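PDB 6EWJ: putative capsular polysaccharide biosynthesis protein, which probably acts as a pyridoxal-phosphate-dependent sugar aminotransferase in the biosynthesis of pneumococcal teichoic acid. Local coordinates for residues A66-I71 against C94-H99; V85-Y90 against T368-A373; P104-I109 against K352-L357; D119-A124 against F148-K153. All coordinates share one frame; numbering follows the deposited sequence.

Interaction 1: A66-I71 against C94-H99; sequences AALELI and CSVITH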
loop_
_atom_site.group_PDB
_atom_site.type_symbol
_atom_site.label_atom_id
_atom_site.label_comp_id
_atom_site.label_asym_id
_atom_site.label_seq_id
_atom_site.Cartn_x
_atom_site.Cartn_y
_atom_site.Cartn_z
ATOM N N ALA A 66 1.972 -1.487 6.899
ATOM C CA ALA A 66 1.514 -0.110 6.732
ATOM C C ALA A 66 1.100 0.549 8.044
ATOM O O ALA A 66 1.449 1.719 8.295
ATOM C CB ALA A 66 0.399 -0.021 5.714
ATOM N N ALA A 67 0.308 -0.170 8.870
ATOM C CA ALA A 67 -0.174 0.378 10.118
ATOM C C ALA A 67 0.947 0.698 11.069
ATOM O O ALA A 67 1.002 1.784 11.654
ATOM C CB ALA A 67 -1.169 -0.582 10.782
ATOM N N LEU A 68 1.868 -0.262 11.248
ATOM C CA LEU A 68 3.005 -0.051 12.148
ATOM C C LEU A 68 3.892 1.104 11.651
ATOM O O LEU A 68 4.256 2.016 12.411
ATOM C CB LEU A 68 3.818 -1.333 12.297
ATOM C CG LEU A 68 4.765 -1.509 13.481
ATOM C CD1 LEU A 68 4.116 -1.241 14.841
ATOM C CD2 LEU A 68 5.384 -2.916 13.435
ATOM N N GLU A 69 4.210 1.118 10.370
ATOM C CA GLU A 69 4.908 2.287 9.815
ATOM C C GLU A 69 4.200 3.599 10.108
ATOM O O GLU A 69 4.861 4.608 10.464
ATOM C CB GLU A 69 5.201 2.153 8.290
ATOM C CG GLU A 69 6.212 3.171 7.814
ATOM C CD GLU A 69 6.869 2.851 6.454
ATOM O OE1 GLU A 69 6.952 1.664 6.055
ATOM O OE2 GLU A 69 7.359 3.788 5.782
ATOM N N LEU A 70 2.888 3.658 9.841
ATOM C CA LEU A 70 2.166 4.931 10.036
ATOM C C LEU A 70 2.166 5.384 11.475
ATOM O O LEU A 70 2.276 6.571 11.740
ATOM C CB LEU A 70 0.758 4.908 9.463
ATOM C CG LEU A 70 0.681 4.916 7.915
ATOM C CD1 LEU A 70 -0.743 5.242 7.504
ATOM C CD2 LEU A 70 1.667 5.860 7.238
ATOM N N ILE A 71 2.067 4.441 12.403
ATOM C CA ILE A 71 2.187 4.778 13.824
ATOM C C ILE A 71 3.525 5.507 14.079
ATOM O O ILE A 71 3.567 6.578 14.690
ATOM C CB ILE A 71 2.054 3.516 14.716
ATOM C CG1 ILE A 71 0.620 2.969 14.623
ATOM C CG2 ILE A 71 2.424 3.842 16.160
ATOM C CD1 ILE A 71 0.422 1.585 15.200
ATOM N N CYS A 94 10.504 -4.880 12.392
ATOM C CA CYS A 94 11.750 -4.151 12.395
ATOM C C CYS A 94 12.002 -3.302 11.167
ATOM O O CYS A 94 12.574 -2.200 11.266
ATOM C CB CYS A 94 12.887 -5.149 12.582
ATOM S SG CYS A 94 14.466 -4.357 13.043
ATOM N N SER A 95 11.626 -3.823 10.003
ATOM C CA SER A 95 11.863 -3.136 8.744
ATOM C C SER A 95 11.263 -1.739 8.711
ATOM O O SER A 95 11.862 -0.820 8.164
ATOM C CB SER A 95 11.277 -3.925 7.578
ATOM O OG SER A 95 9.890 -4.070 7.702
ATOM N N VAL A 96 10.127 -1.563 9.349
ATOM C CA VAL A 96 9.490 -0.233 9.378
ATOM C C VAL A 96 10.321 0.817 10.110
ATOM O O VAL A 96 10.198 2.000 9.833
ATOM C CB VAL A 96 8.046 -0.292 9.970
ATOM C CG1 VAL A 96 7.132 -1.229 9.153
ATOM C CG2 VAL A 96 8.041 -0.671 11.413
ATOM N N ILE A 97 11.143 0.374 11.067
ATOM C CA ILE A 97 12.040 1.256 11.796
ATOM C C ILE A 97 13.026 1.835 10.816
ATOM O O ILE A 97 13.278 3.064 10.796
ATOM C CB ILE A 97 12.790 0.516 12.903
ATOM C CG1 ILE A 97 11.787 -0.112 13.903
ATOM C CG2 ILE A 97 13.740 1.470 13.614
ATOM C CD1 ILE A 97 12.383 -1.154 14.805
ATOM N N THR A 98 13.547 0.978 9.941
ATOM C CA THR A 98 14.528 1.447 8.954
ATOM C C THR A 98 13.821 2.322 7.919
ATOM O O THR A 98 14.424 3.281 7.406
ATOM C CB THR A 98 15.309 0.305 8.284
ATOM O OG1 THR A 98 14.436 -0.476 7.473
ATOM C CG2 THR A 98 15.959 -0.604 9.340
ATOM N N HIS A 99 12.559 2.031 7.619
ATOM C CA HIS A 99 11.811 2.844 6.667
ATOM C C HIS A 99 11.710 4.300 7.042
ATOM O O HIS A 99 11.840 5.178 6.168
ATOM C CB HIS A 99 10.411 2.323 6.428
ATOM C CG HIS A 99 10.373 0.991 5.757
ATOM N ND1 HIS A 99 9.192 0.333 5.496
ATOM C CD2 HIS A 99 11.366 0.190 5.290
ATOM C CE1 HIS A 99 9.450 -0.823 4.918
ATOM N NE2 HIS A 99 10.771 -0.954 4.820
#
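V96, on the helix 92-99, meets both L68 and E69 of the helix 64-74, one with each methyl. Its CG2 lies 4.0 Å from CG of L68, the two side chains crossing at about a right angle. Its CG1 rests against the backbone of the other helix, 3.9 Å from N of E69, and touches CB of E69 as well. The helix axes pass 9.1 Å apart at 44°, and V96 bridges them. One turn on, H99 adds the polar part. Its ND1 donates a hydrogen bond of 2.7 Å to OE1 of E69, with an N-H...O angle of 164°. The acceptor lies in the imidazole plane, whereas the donor stands well above the carboxylate plane. E69 gets there by an extended chain with CG anti to the backbone N (chi1 -165°). Its OE2 forms a salt bridge with R73. NE2 of H99 donates to the carbonyl O of P260 of the second subunit, and Y262 of that subunit stacks on the imidazole. With both ring nitrogens donating, the imidazole is fixed in its rotation and is probably doubly protonated, an imidazolium facing the carboxylate of E69, which would make the contact partly ionic.

Interaction 2: V85-Y90 against T368-A373; sequences VPAMTY and TNYPKA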
loop_
_atom_site.group_PDB
_atom_site.type_symbol
_atom_site.label_atom_id
_atom_site.label_comp_id
_atom_site.label_asym_id
_atom_site.label_seq_id
_atom_site.Cartn_x
_atom_site.Cartn_y
_atom_site.Cartn_z
ATOM N N VAL A 85 13.023 -3.456 19.548
ATOM C CA VAL A 85 12.267 -4.599 19.092
ATOM C C VAL A 85 12.896 -5.884 19.647
ATOM O O VAL A 85 14.095 -5.920 19.883
ATOM C CB VAL A 85 12.240 -4.744 17.572
ATOM C CG1 VAL A 85 11.528 -3.569 16.968
ATOM C CG2 VAL A 85 13.647 -4.854 16.951
ATOM N N PRO A 86 12.098 -6.954 19.795
ATOM C CA PRO A 86 12.729 -8.223 20.129
ATOM C C PRO A 86 13.594 -8.772 19.024
ATOM O O PRO A 86 13.330 -8.511 17.841
ATOM C CB PRO A 86 11.543 -9.151 20.392
ATOM C CG PRO A 86 10.324 -8.275 20.554
ATOM C CD PRO A 86 10.634 -7.061 19.722
ATOM N N ALA A 87 14.635 -9.519 19.425
ATOM C CA ALA A 87 15.497 -10.235 18.486
ATOM C C ALA A 87 14.740 -11.393 17.830
ATOM O O ALA A 87 15.050 -11.770 16.681
ATOM C CB ALA A 87 16.751 -10.706 19.183
ATOM N N MET A 88 13.674 -11.864 18.501
ATOM C CA MET A 88 12.829 -12.948 18.049
ATOM C C MET A 88 11.503 -12.354 17.611
ATOM O O MET A 88 10.566 -12.180 18.398
ATOM C CB MET A 88 12.634 -13.976 19.178
ATOM C CG MET A 88 11.514 -15.024 18.960
ATOM S SD MET A 88 11.750 -15.923 17.426
ATOM C CE MET A 88 13.367 -16.583 17.757
ATOM N N THR A 89 11.428 -12.000 16.322
ATOM C CA THR A 89 10.171 -11.560 15.716
ATOM C C THR A 89 10.258 -11.652 14.188
ATOM O O THR A 89 11.290 -12.017 13.635
ATOM C CB THR A 89 9.800 -10.130 16.123
ATOM O OG1 THR A 89 8.480 -9.822 15.640
ATOM C CG2 THR A 89 10.779 -9.117 15.596
ATOM N N TYR A 90 9.128 -11.365 13.531
ATOM C CA TYR A 90 9.067 -11.319 12.102
ATOM C C TYR A 90 9.765 -10.059 11.564
ATOM O O TYR A 90 9.732 -9.007 12.218
ATOM C CB TYR A 90 7.600 -11.323 11.657
ATOM C CG TYR A 90 7.421 -11.412 10.139
ATOM C CD1 TYR A 90 7.965 -12.466 9.397
ATOM C CD2 TYR A 90 6.617 -10.493 9.465
ATOM C CE1 TYR A 90 7.783 -12.557 8.005
ATOM C CE2 TYR A 90 6.445 -10.576 8.075
ATOM C CZ TYR A 90 7.030 -11.600 7.356
ATOM O OH TYR A 90 6.788 -11.665 5.977
ATOM N N THR A 368 25.346 -13.882 17.976
ATOM C CA THR A 368 26.010 -14.232 19.246
ATOM C C THR A 368 25.607 -13.310 20.408
ATOM O O THR A 368 25.798 -13.667 21.563
ATOM C CB THR A 368 27.567 -14.269 19.124
ATOM O OG1 THR A 368 28.078 -12.960 18.811
ATOM C CG2 THR A 368 28.016 -15.270 18.032
ATOM N N ASN A 369 25.060 -12.124 20.111
ATOM C CA ASN A 369 24.515 -11.217 21.158
ATOM C C ASN A 369 23.158 -11.598 21.713
ATOM O O ASN A 369 22.707 -10.999 22.695
ATOM C CB ASN A 369 24.458 -9.757 20.664
ATOM C CG ASN A 369 25.825 -9.106 20.523
ATOM O OD1 ASN A 369 26.118 -8.476 19.491
ATOM N ND2 ASN A 369 26.659 -9.254 21.516
ATOM N N TYR A 370 22.475 -12.552 21.077
ATOM C CA TYR A 370 21.099 -12.892 21.426
ATOM C C TYR A 370 20.927 -14.390 21.506
ATOM O O TYR A 370 20.123 -14.965 20.775
ATOM C CB TYR A 370 20.101 -12.242 20.406
ATOM C CG TYR A 370 20.463 -10.845 20.027
ATOM C CD1 TYR A 370 20.055 -9.754 20.793
ATOM C CD2 TYR A 370 21.199 -10.588 18.874
ATOM C CE1 TYR A 370 20.434 -8.460 20.475
ATOM C CE2 TYR A 370 21.530 -9.281 18.512
ATOM C CZ TYR A 370 21.159 -8.227 19.326
ATOM O OH TYR A 370 21.552 -6.929 19.001
ATOM N N PRO A 371 21.685 -15.052 22.425
ATOM C CA PRO A 371 21.651 -16.506 22.517
ATOM C C PRO A 371 20.296 -17.116 22.869
ATOM O O PRO A 371 20.032 -18.249 22.496
ATOM C CB PRO A 371 22.667 -16.808 23.625
ATOM C CG PRO A 371 22.813 -15.531 24.398
ATOM C CD PRO A 371 22.635 -14.463 23.391
ATOM N N LYS A 372 19.471 -16.397 23.625
ATOM C CA LYS A 372 18.155 -16.920 24.032
ATOM C C LYS A 372 17.250 -16.979 22.814
ATOM O O LYS A 372 16.487 -17.955 22.605
ATOM C CB LYS A 372 17.550 -16.074 25.146
ATOM C CG LYS A 372 18.450 -16.000 26.387
ATOM C CD LYS A 372 18.232 -17.129 27.359
ATOM C CE LYS A 372 19.091 -16.946 28.632
ATOM N NZ LYS A 372 20.482 -16.340 28.509
ATOM N N ALA A 373 17.334 -15.932 21.992
ATOM C CA ALA A 373 16.605 -15.896 20.729
ATOM C C ALA A 373 16.975 -17.070 19.873
ATOM O O ALA A 373 16.100 -17.752 19.320
ATOM C CB ALA A 373 16.856 -14.571 19.974
#
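The phenol ring of Y370 carries CB of N369 over one face, offset toward the rim, and meets A87 obliquely. CB of A87 lies 3.8 Å from CD1 of Y370 and about as far from CG, so the methyl sits at the root of the ring. The same methyl of A87 has a second neighbour, CB of A373, at 3.9 Å, and thus fits between the tyrosine and the first turn of the helix 371-378. M88 follows on the loop leaving the strand 82-86. Its CB passes 4.3 Å from CB of A373, and its chain then bends at chi2 (56°) and again at chi3, bringing the terminal methyl CE back to 3.4 Å from the carbonyl O of A373. F376 and F377, farther along that helix, touch M88 too. Y370 occupies the N-cap position, but the backbone N-H groups of K372 and A373 are bonded by the carboxylate of D108, which would suit the positive end of the helix dipole. The side chain of M88 lies about 4 Å from that of Y351, a residue seen to bind pyridoxal phosphate. The contact is mostly apolar, CE of M88 against the carbonyl O of A373 being its approach to a polar atom, and the two alanines are consistent with the close passage of loop and helix, where CA of M88 and CA of A373 are 5.5 Å apart.

Interaction 3: P104-I109 against K352-L357; sequences PVMVDI and KPLPLL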
loop_
_atom_site.group_PDB
_atom_site.type_symbol
_atom_site.label_atom_id
_atom_site.label_comp_id
_atom_site.label_asym_id
_atom_site.label_seq_id
_atom_site.Cartn_x
_atom_site.Cartn_y
_atom_site.Cartn_z
ATOM N N PRO A 104 17.094 0.573 14.624
ATOM C CA PRO A 104 16.571 -0.532 15.453
ATOM C C PRO A 104 17.547 -0.899 16.566
ATOM O O PRO A 104 18.755 -0.828 16.349
ATOM C CB PRO A 104 16.470 -1.695 14.473
ATOM C CG PRO A 104 16.573 -1.063 13.092
ATOM C CD PRO A 104 17.435 0.139 13.262
ATOM N N VAL A 105 17.015 -1.217 17.748
ATOM C CA VAL A 105 17.770 -1.747 18.853
ATOM C C VAL A 105 17.091 -3.060 19.272
ATOM O O VAL A 105 15.948 -3.060 19.708
ATOM C CB VAL A 105 17.767 -0.789 20.063
ATOM C CG1 VAL A 105 18.508 -1.405 21.224
ATOM C CG2 VAL A 105 18.390 0.538 19.709
ATOM N N MET A 106 17.793 -4.175 19.123
ATOM C CA MET A 106 17.228 -5.487 19.391
ATOM C C MET A 106 17.542 -5.888 20.818
ATOM O O MET A 106 18.613 -5.525 21.347
ATOM C CB MET A 106 17.799 -6.517 18.404
ATOM C CG MET A 106 17.450 -6.214 16.957
ATOM S SD MET A 106 17.941 -7.565 15.862
ATOM C CE MET A 106 17.783 -6.662 14.324
ATOM N N VAL A 107 16.606 -6.617 21.417
ATOM C CA VAL A 107 16.752 -7.094 22.798
ATOM C C VAL A 107 16.507 -8.599 22.814
ATOM O O VAL A 107 15.570 -9.075 22.184
ATOM C CB VAL A 107 15.780 -6.383 23.745
ATOM C CG1 VAL A 107 15.911 -6.916 25.159
ATOM C CG2 VAL A 107 16.046 -4.886 23.748
ATOM N N ASP A 108 17.354 -9.327 23.555
ATOM C CA ASP A 108 17.246 -10.770 23.634
ATOM C C ASP A 108 16.010 -11.161 24.423
ATOM O O ASP A 108 15.438 -10.333 25.163
ATOM C CB ASP A 108 18.504 -11.423 24.269
ATOM C CG ASP A 108 18.696 -12.862 23.842
ATOM O OD1 ASP A 108 17.945 -13.358 22.954
ATOM O OD2 ASP A 108 19.630 -13.508 24.351
ATOM N N ILE A 109 15.606 -12.408 24.278
ATOM C CA ILE A 109 14.392 -12.874 24.861
ATOM C C ILE A 109 14.708 -13.699 26.106
ATOM O O ILE A 109 15.870 -13.819 26.499
ATOM C CB ILE A 109 13.535 -13.633 23.822
ATOM C CG1 ILE A 109 14.219 -14.915 23.347
ATOM C CG2 ILE A 109 13.224 -12.702 22.644
ATOM C CD1 ILE A 109 13.279 -15.912 22.708
ATOM N N LYS A 352 13.302 -17.448 12.610
ATOM C CA LYS A 352 14.698 -17.119 12.591
ATOM C C LYS A 352 14.838 -15.811 13.324
ATOM O O LYS A 352 14.099 -14.901 13.039
ATOM C CB LYS A 352 15.171 -16.870 11.160
ATOM C CG LYS A 352 15.326 -18.105 10.356
ATOM C CD LYS A 352 16.154 -17.791 9.101
ATOM C CE LYS A 352 16.499 -19.053 8.391
ATOM N NZ LYS A 352 17.151 -18.762 7.069
ATOM N N PRO A 353 15.796 -15.692 14.267
ATOM C CA PRO A 353 15.978 -14.417 14.914
ATOM C C PRO A 353 16.472 -13.437 13.838
ATOM O O PRO A 353 17.159 -13.849 12.899
ATOM C CB PRO A 353 17.103 -14.683 15.918
ATOM C CG PRO A 353 17.021 -16.137 16.175
ATOM C CD PRO A 353 16.626 -16.739 14.874
ATOM N N LEU A 354 16.129 -12.170 13.999
ATOM C CA LEU A 354 16.467 -11.143 13.000
ATOM C C LEU A 354 17.957 -11.139 12.614
ATOM O O LEU A 354 18.235 -11.056 11.451
ATOM C CB LEU A 354 16.026 -9.778 13.478
ATOM C CG LEU A 354 14.491 -9.682 13.684
ATOM C CD1 LEU A 354 14.171 -8.250 14.054
ATOM C CD2 LEU A 354 13.641 -10.055 12.472
ATOM N N PRO A 355 18.883 -11.320 13.601
ATOM C CA PRO A 355 20.306 -11.324 13.294
ATOM C C PRO A 355 20.757 -12.444 12.393
ATOM O O PRO A 355 21.828 -12.327 11.871
ATOM C CB PRO A 355 20.964 -11.435 14.666
ATOM C CG PRO A 355 19.966 -10.851 15.599
ATOM C CD PRO A 355 18.667 -11.309 15.065
ATOM N N LEU A 356 19.916 -13.470 12.155
ATOM C CA LEU A 356 20.265 -14.501 11.158
ATOM C C LEU A 356 20.053 -14.044 9.723
ATOM O O LEU A 356 20.643 -14.618 8.835
ATOM C CB LEU A 356 19.505 -15.812 11.368
ATOM C CG LEU A 356 19.904 -16.751 12.542
ATOM C CD1 LEU A 356 19.170 -18.085 12.429
ATOM C CD2 LEU A 356 21.385 -16.997 12.576
ATOM N N LEU A 357 19.232 -13.013 9.531
ATOM C CA LEU A 357 18.788 -12.557 8.211
ATOM C C LEU A 357 19.831 -11.588 7.643
ATOM O O LEU A 357 20.336 -10.710 8.351
ATOM C CB LEU A 357 17.428 -11.905 8.306
ATOM C CG LEU A 357 16.296 -12.707 8.981
ATOM C CD1 LEU A 357 15.097 -11.801 9.231
ATOM C CD2 LEU A 357 15.913 -13.987 8.226
#
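M106 reaches L354 and P355 through an extended side chain: CG stands anti to the carbonyl carbon (chi1 -62°), and chi2 and chi3 both lie near 180°, which carries SD and CE straight out from the strand 103-107 to the loop 352-357. L354 also has its CG anti to the carbonyl carbon, a torsion that directs its methyls so that CD1 can meet CE of M106, while its CB is placed by the backbone. CE of M106 comes within 3.7 Å of CB of L354, and SD stands 3.8 Å from the same carbon. One branch of the leucine, CD1, lies 4.0 Å from CE of M106, the two side chains crossing obliquely. The proline is met by the sulfur: CG of P355 is 3.9 Å from SD of M106, with CD about as near, and the two side chains run past each other in opposite directions. The contact is thus a single thioether laid against the short 3-10 segment 354-356, where CB of L354 and the ring of P355 offer it carbon surface. Backbone bonds from N of L356 to O of P353 (2.9 Å) and from N of L357 to O of L354 hold this turn in shape. In the fold, M106 belongs to the edge strand of the mixed sheet within this chain, next to the strand 82-86, and its side chain also touches V85 of that neighbour and F365 of a loop. L354 packs on C94 of the helix 92-99 as well, while P355 adjoins Y370, which stands just before the helix 371-378.

Interaction 4: D119-A124 against F148-K153; sequences DLLEQA and FQVVEK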
loop_
_atom_site.group_PDB
_atom_site.type_symbol
_atom_site.label_atom_id
_atom_site.label_comp_id
_atom_site.label_asym_id
_atom_site.label_seq_id
_atom_site.Cartn_x
_atom_site.Cartn_y
_atom_site.Cartn_z
ATOM N N ASP A 119 14.767 -7.005 31.831
ATOM C CA ASP A 119 15.943 -6.425 32.452
ATOM C C ASP A 119 16.853 -5.939 31.345
ATOM O O ASP A 119 17.340 -4.808 31.407
ATOM C CB ASP A 119 16.697 -7.445 33.311
ATOM C CG ASP A 119 15.868 -7.935 34.498
ATOM O OD1 ASP A 119 15.171 -7.103 35.132
ATOM O OD2 ASP A 119 15.958 -9.141 34.832
ATOM N N LEU A 120 17.076 -6.801 30.354
ATOM C CA LEU A 120 17.887 -6.408 29.201
ATOM C C LEU A 120 17.210 -5.273 28.413
ATOM O O LEU A 120 17.889 -4.418 27.877
ATOM C CB LEU A 120 18.171 -7.604 28.303
ATOM C CG LEU A 120 19.100 -8.713 28.838
ATOM C CD1 LEU A 120 19.196 -9.823 27.810
ATOM C CD2 LEU A 120 20.496 -8.202 29.184
ATOM N N LEU A 121 15.873 -5.262 28.384
ATOM C CA LEU A 121 15.117 -4.123 27.801
ATOM C C LEU A 121 15.418 -2.804 28.499
ATOM O O LEU A 121 15.759 -1.809 27.849
ATOM C CB LEU A 121 13.627 -4.389 27.877
ATOM C CG LEU A 121 12.662 -3.265 27.446
ATOM C CD1 LEU A 121 12.976 -2.864 26.046
ATOM C CD2 LEU A 121 11.230 -3.668 27.524
ATOM N N GLU A 122 15.347 -2.814 29.842
ATOM C CA GLU A 122 15.775 -1.653 30.644
ATOM C C GLU A 122 17.182 -1.172 30.264
ATOM O O GLU A 122 17.405 0.029 30.053
ATOM C CB GLU A 122 15.754 -1.959 32.162
ATOM C CG GLU A 122 14.379 -1.908 32.770
ATOM C CD GLU A 122 14.369 -2.242 34.243
ATOM O OE1 GLU A 122 15.431 -2.236 34.886
ATOM O OE2 GLU A 122 13.283 -2.498 34.786
ATOM N N GLN A 123 18.121 -2.115 30.185
ATOM C CA GLN A 123 19.514 -1.792 29.827
ATOM C C GLN A 123 19.672 -1.175 28.435
ATOM O O GLN A 123 20.510 -0.325 28.250
ATOM C CB GLN A 123 20.387 -3.030 29.868
ATOM C CG GLN A 123 20.600 -3.618 31.240
ATOM C CD GLN A 123 21.408 -4.903 31.181
ATOM O OE1 GLN A 123 22.224 -5.105 30.259
ATOM N NE2 GLN A 123 21.210 -5.777 32.173
ATOM N N ALA A 124 18.860 -1.624 27.483
ATOM C CA ALA A 124 18.918 -1.133 26.104
ATOM C C ALA A 124 18.344 0.276 25.915
ATOM O O ALA A 124 18.606 0.912 24.878
ATOM C CB ALA A 124 18.201 -2.095 25.175
ATOM N N PHE A 148 5.113 -1.286 31.036
ATOM C CA PHE A 148 4.769 0.087 31.483
ATOM C C PHE A 148 5.603 0.555 32.697
ATOM O O PHE A 148 5.920 1.735 32.809
ATOM C CB PHE A 148 3.254 0.250 31.739
ATOM C CG PHE A 148 2.457 0.485 30.473
ATOM C CD1 PHE A 148 2.541 1.705 29.807
ATOM C CD2 PHE A 148 1.647 -0.510 29.930
ATOM C CE1 PHE A 148 1.842 1.925 28.618
ATOM C CE2 PHE A 148 0.909 -0.276 28.772
ATOM C CZ PHE A 148 1.032 0.936 28.095
ATOM N N GLN A 149 5.968 -0.383 33.564
ATOM C CA GLN A 149 6.888 -0.101 34.710
ATOM C C GLN A 149 8.275 0.318 34.212
ATOM O O GLN A 149 8.840 1.283 34.704
ATOM C CB GLN A 149 7.011 -1.338 35.613
ATOM C CG GLN A 149 5.749 -1.653 36.407
ATOM C CD GLN A 149 5.774 -3.022 37.123
ATOM O OE1 GLN A 149 6.693 -3.817 36.961
ATOM N NE2 GLN A 149 4.731 -3.301 37.901
ATOM N N VAL A 150 8.775 -0.370 33.174
ATOM C CA VAL A 150 10.080 -0.029 32.557
ATOM C C VAL A 150 10.108 1.390 31.990
ATOM O O VAL A 150 11.006 2.167 32.324
ATOM C CB VAL A 150 10.486 -1.012 31.447
ATOM C CG1 VAL A 150 11.677 -0.485 30.665
ATOM C CG2 VAL A 150 10.787 -2.388 32.025
ATOM N N VAL A 151 9.122 1.739 31.161
ATOM C CA VAL A 151 9.117 3.076 30.525
ATOM C C VAL A 151 8.975 4.201 31.554
ATOM O O VAL A 151 9.602 5.257 31.428
ATOM C CB VAL A 151 8.069 3.231 29.404
ATOM C CG1 VAL A 151 8.296 2.186 28.313
ATOM C CG2 VAL A 151 6.650 3.160 29.937
ATOM N N GLU A 152 8.154 3.954 32.572
ATOM C CA GLU A 152 8.006 4.876 33.696
ATOM C C GLU A 152 9.290 5.035 34.466
ATOM O O GLU A 152 9.644 6.156 34.815
ATOM C CB GLU A 152 6.936 4.367 34.634
ATOM C CG GLU A 152 6.671 5.229 35.867
ATOM C CD GLU A 152 6.251 6.656 35.567
ATOM O OE1 GLU A 152 5.638 6.987 34.516
ATOM O OE2 GLU A 152 6.586 7.469 36.428
ATOM N N LYS A 153 9.952 3.916 34.753
ATOM C CA LYS A 153 11.207 3.920 35.504
ATOM C C LYS A 153 12.284 4.738 34.797
ATOM O O LYS A 153 13.045 5.440 35.443
ATOM C CB LYS A 153 11.706 2.488 35.750
ATOM C CG LYS A 153 13.068 2.409 36.424
ATOM C CD LYS A 153 13.545 0.969 36.696
ATOM C CE LYS A 153 14.560 0.928 37.828
ATOM N NZ LYS A 153 15.303 -0.361 37.810
#
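E122 crosses from the helix 118-124 to V150 and K153 of the helix 144-153. Its CB starts out alongside the neighbouring helix, not straight at it. CG, anti to the carbonyl carbon (chi1 -79°), makes the closest apolar approach and lies 3.7 Å from both CG1 and CG2 of V150, nested against the fork of the valine. From CG the chain is extended. CD reaches the lysine, 4.1 Å from CD of K153. At the tip the two oxygens part company. OE1 faces NZ of K153 at 3.5 Å, a salt bridge whose hydrogen bond is weak at that length. OE2 stays over the apolar side, 3.7 Å from CG2 of V150, and forms a second salt bridge, to R146 one turn before V150. The carboxylate thus pairs with two cations of the same helix, an environment that should favour its ionised form. K153 arrives by an extended chain and crosses E122 at about a right angle. Deeper in, CG of L121 meets CG1 of V150 at 4.4 Å. The helices run roughly parallel, their axes 10.3 Å apart at 28°, and no other chain reaches this pair. L121 packs down on I84 of the sheet, V150 lies between the helices, and the salt bridge to K153 is on the more exposed side. Two roughly parallel helices thus pack side by side against the central sheet, away from the cofactor site, consistent with the large domain of fold-type I pyridoxal-phosphate enzymes.

Interactions 2 and 3 are practically one site: their centres lie 4 Å apart, and N of A373 bonds OD1 of D108 at 2.8 Å while O of A87 receives N of L354 at 2.9 Å. Interaction 1 joins them through the helix 92-99, where CD1 of I97 packs 3.4 Å from CG1 of V85 and CB of C94 lies 3.7 Å from CD1 of L354. Interaction 4 touches interaction 3 on V107, whose CG1 is 3.6 Å from N of L121, but stays about 11 Å from interaction 1 at the nearest atoms. Toward the cofactor site, interaction 1 contributes V96 beside T65 and interaction 2 M88 beside Y351, each about 4 Å between side chains.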